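Local coordinates for aac(6')-Ii (Enterococcus faecium, PDB 1N71), which probably transfers an acetyl group from acetyl-coenzyme A to the 6'-amino group of aminoglycoside antibiotics, and binds coenzyme A, at residues I136-L139 and Y144-Y147. Numbering follows the deposited sequence.
Sequences IQNL and YEFY. With COA (coenzyme A), chain E.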
loop_
_atom_site.group_PDB
_atom_site.type_symbol
_atom_site.label_atom_id
_atom_site.label_comp_id
_atom_site.label_asym_id
_atom_site.label_seq_id
_atom_site.Cartn_x
_atom_site.Cartn_y
_atom_site.Cartn_z
ATOM N N ILE A 136 -19.186 -0.063 10.531
ATOM C CA ILE A 136 -19.465 -0.022 9.098
ATOM C C ILE A 136 -20.705 -0.832 8.734
ATOM O O ILE A 136 -20.970 -1.880 9.321
ATOM C CB ILE A 136 -18.269 -0.560 8.271
ATOM C CG1 ILE A 136 -18.523 -0.333 6.778
ATOM C CG2 ILE A 136 -18.084 -2.058 8.524
ATOM C CD1 ILE A 136 -17.331 -0.665 5.895
ATOM N N GLN A 137 -21.468 -0.324 7.770
ATOM C CA GLN A 137 -22.668 -1.001 7.286
ATOM C C GLN A 137 -22.560 -1.054 5.764
ATOM O O GLN A 137 -22.104 -0.099 5.138
ATOM C CB GLN A 137 -23.937 -0.234 7.687
ATOM C CG GLN A 137 -24.170 -0.125 9.183
ATOM C CD GLN A 137 -24.497 -1.456 9.827
ATOM O OE1 GLN A 137 -25.374 -2.183 9.364
ATOM N NE2 GLN A 137 -23.800 -1.778 10.910
ATOM N N ASN A 138 -22.970 -2.170 5.175
ATOM C CA ASN A 138 -22.900 -2.324 3.729
ATOM C C ASN A 138 -24.168 -1.770 3.084
ATOM O O ASN A 138 -25.246 -2.357 3.198
ATOM C CB ASN A 138 -22.726 -3.799 3.360
ATOM C CG ASN A 138 -22.209 -3.981 1.946
ATOM O OD1 ASN A 138 -22.139 -3.019 1.171
ATOM N ND2 ASN A 138 -21.847 -5.215 1.599
ATOM N N LEU A 139 -24.031 -0.639 2.404
ATOM C CA LEU A 139 -25.171 0.006 1.771
ATOM C C LEU A 139 -25.555 -0.524 0.395
ATOM O O LEU A 139 -26.741 -0.733 0.126
ATOM C CB LEU A 139 -24.922 1.510 1.670
ATOM C CG LEU A 139 -24.459 2.185 2.963
ATOM C CD1 LEU A 139 -24.294 3.671 2.713
ATOM C CD2 LEU A 139 -25.460 1.929 4.081
ATOM N N TYR A 144 -16.417 -5.327 0.340
ATOM C CA TYR A 144 -15.653 -5.478 1.573
ATOM C C TYR A 144 -16.238 -6.628 2.382
ATOM O O TYR A 144 -15.508 -7.377 3.030
ATOM C CB TYR A 144 -15.668 -4.196 2.428
ATOM C CG TYR A 144 -16.880 -4.042 3.330
ATOM C CD1 TYR A 144 -18.046 -3.428 2.871
ATOM C CD2 TYR A 144 -16.863 -4.521 4.641
ATOM C CE1 TYR A 144 -19.166 -3.294 3.696
ATOM C CE2 TYR A 144 -17.979 -4.395 5.475
ATOM C CZ TYR A 144 -19.128 -3.780 4.992
ATOM O OH TYR A 144 -20.239 -3.658 5.801
ATOM N N GLU A 145 -17.561 -6.757 2.337
ATOM C CA GLU A 145 -18.262 -7.803 3.067
ATOM C C GLU A 145 -17.898 -9.186 2.537
ATOM O O GLU A 145 -17.940 -10.174 3.274
ATOM C CB GLU A 145 -19.770 -7.567 2.973
ATOM C CG GLU A 145 -20.611 -8.525 3.794
ATOM C CD GLU A 145 -21.976 -7.938 4.125
ATOM O OE1 GLU A 145 -22.571 -7.282 3.246
ATOM O OE2 GLU A 145 -22.452 -8.136 5.263
ATOM N N PHE A 146 -17.552 -9.252 1.257
ATOM C CA PHE A 146 -17.139 -10.513 0.651
ATOM C C PHE A 146 -15.875 -10.968 1.376
ATOM O O PHE A 146 -15.747 -12.127 1.779
ATOM C CB PHE A 146 -16.839 -10.310 -0.837
ATOM C CG PHE A 146 -15.975 -11.390 -1.439
ATOM C CD1 PHE A 146 -16.481 -12.672 -1.656
ATOM C CD2 PHE A 146 -14.651 -11.125 -1.775
ATOM C CE1 PHE A 146 -15.674 -13.675 -2.200
ATOM C CE2 PHE A 146 -13.834 -12.115 -2.319
ATOM C CZ PHE A 146 -14.347 -13.395 -2.533
ATOM N N TYR A 147 -14.938 -10.042 1.547
ATOM C CA TYR A 147 -13.689 -10.362 2.218
ATOM C C TYR A 147 -13.910 -10.673 3.693
ATOM O O TYR A 147 -13.293 -11.590 4.233
ATOM C CB TYR A 147 -12.696 -9.212 2.045
ATOM C CG TYR A 147 -12.245 -9.046 0.610
ATOM C CD1 TYR A 147 -11.418 -9.996 0.002
ATOM C CD2 TYR A 147 -12.665 -7.954 -0.150
ATOM C CE1 TYR A 147 -11.022 -9.862 -1.323
ATOM C CE2 TYR A 147 -12.273 -7.809 -1.481
ATOM C CZ TYR A 147 -11.452 -8.766 -2.058
ATOM O OH TYR A 147 -11.056 -8.622 -3.364
HETATM N N1A COA E . -21.332 -7.688 -1.060
HETATM C C2A COA E . -21.653 -8.496 -0.032
HETATM N N3A COA E . -21.458 -9.830 0.066
HETATM C C4A COA E . -20.844 -10.329 -1.062
HETATM C C5A COA E . -20.463 -9.628 -2.183
HETATM C C6A COA E . -20.720 -8.220 -2.167
HETATM N N6A COA E . -20.402 -7.425 -3.186
HETATM N N7A COA E . -19.874 -10.469 -3.115
HETATM C C8A COA E . -19.927 -11.639 -2.550
HETATM N N9A COA E . -20.504 -11.636 -1.302
HETATM C C1B COA E . -20.731 -12.769 -0.393
HETATM C C2B COA E . -21.736 -13.788 -0.937
HETATM O O2B COA E . -23.062 -13.385 -0.568
HETATM C C3B COA E . -21.400 -15.102 -0.241
HETATM O O3B COA E . -21.924 -15.045 1.097
HETATM P P3B COA E . -22.859 -16.223 1.679
HETATM O O7A COA E . -24.006 -16.277 0.739
HETATM O O8A COA E . -23.204 -15.753 3.043
HETATM O O9A COA E . -21.989 -17.425 1.653
HETATM C C4B COA E . -19.870 -15.010 -0.153
HETATM O O4B COA E . -19.595 -13.604 -0.192
HETATM C C5B COA E . -19.112 -15.766 -1.254
HETATM O O5B COA E . -19.294 -15.120 -2.519
HETATM P P1A COA E . -18.698 -15.731 -3.890
HETATM O O1A COA E . -19.809 -16.330 -4.659
HETATM O O2A COA E . -17.494 -16.534 -3.578
HETATM O O3A COA E . -18.225 -14.383 -4.622
HETATM P P2A COA E . -18.030 -14.127 -6.198
HETATM O O4A COA E . -19.223 -13.422 -6.712
HETATM O O5A COA E . -17.560 -15.359 -6.863
HETATM O O6A COA E . -16.807 -13.087 -6.182
HETATM C CBP COA E . -16.248 -10.724 -6.021
HETATM C CCP COA E . -16.828 -11.942 -5.315
HETATM C CDP COA E . -16.389 -9.516 -5.085
HETATM C CEP COA E . -14.743 -10.987 -6.322
HETATM C CAP COA E . -17.062 -10.497 -7.368
HETATM O OAP COA E . -18.441 -10.211 -7.116
HETATM C C9P COA E . -16.412 -9.459 -8.299
HETATM O O9P COA E . -15.751 -9.828 -9.280
HETATM N N8P COA E . -16.604 -8.172 -7.980
HETATM C C7P COA E . -16.080 -7.029 -8.720
HETATM C C6P COA E . -14.592 -6.797 -8.473
HETATM C C5P COA E . -14.298 -6.074 -7.171
HETATM O O5P COA E . -14.881 -5.019 -6.892
HETATM N N4P COA E . -13.384 -6.646 -6.373
HETATM C C3P COA E . -12.945 -6.121 -5.075
HETATM C C2P COA E . -11.434 -5.968 -5.002
HETATM S S1P COA E . -10.912 -4.396 -4.290
#
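On the adenine side of the coenzyme A pocket of this GNAT fold, the loop 136-139 packs against the first turn of helix 144-149 through N138 and E145 and through I136 and Y144. The one hydrogen bond between the two segments runs from N138 ND2 to E145 OE1, 2.7 Å long and fairly straight at 162°. OE1 lies close to the plane of the N138 amide. The amide in turn meets OE1 from the anti side, well out of the carboxylate plane. N138 OD1 accepts a hydrogen bond from the backbone N of H142, so both ends of the amide are held and its flip is fixed. Adenine lies beside this pair, with its C2A 3.6 Å from E145 OE1. E145 is a CoA-binding residue.

The Y144 ring is sandwiched. I136 CD1 sits over the centre of one face, a CH-pi contact 3.7 Å from the centroid. The fully extended I136 side chain (chi1 -173°) carries CD1 there. E145 CB lies over the opposite face. N138 runs alongside the ring in the opposite direction, its amide plane turned 54° from the ring plane, with CB and CG both 3.6 Å from Y144 CE1. Y144 OH comes within 3.2 Å of N138 N, but the angle is too poor for a hydrogen bond.

F146 and Y147 reach the cofactor instead. CCP lies over one F146 face; Y147 meets the pantetheine arm with its ring edge. I136 and Y144 both touch I154 of strand 153-158. Y144 also touches T111 of strand 106-112, while F146 and Y147 pack on L76 of strand 70-78.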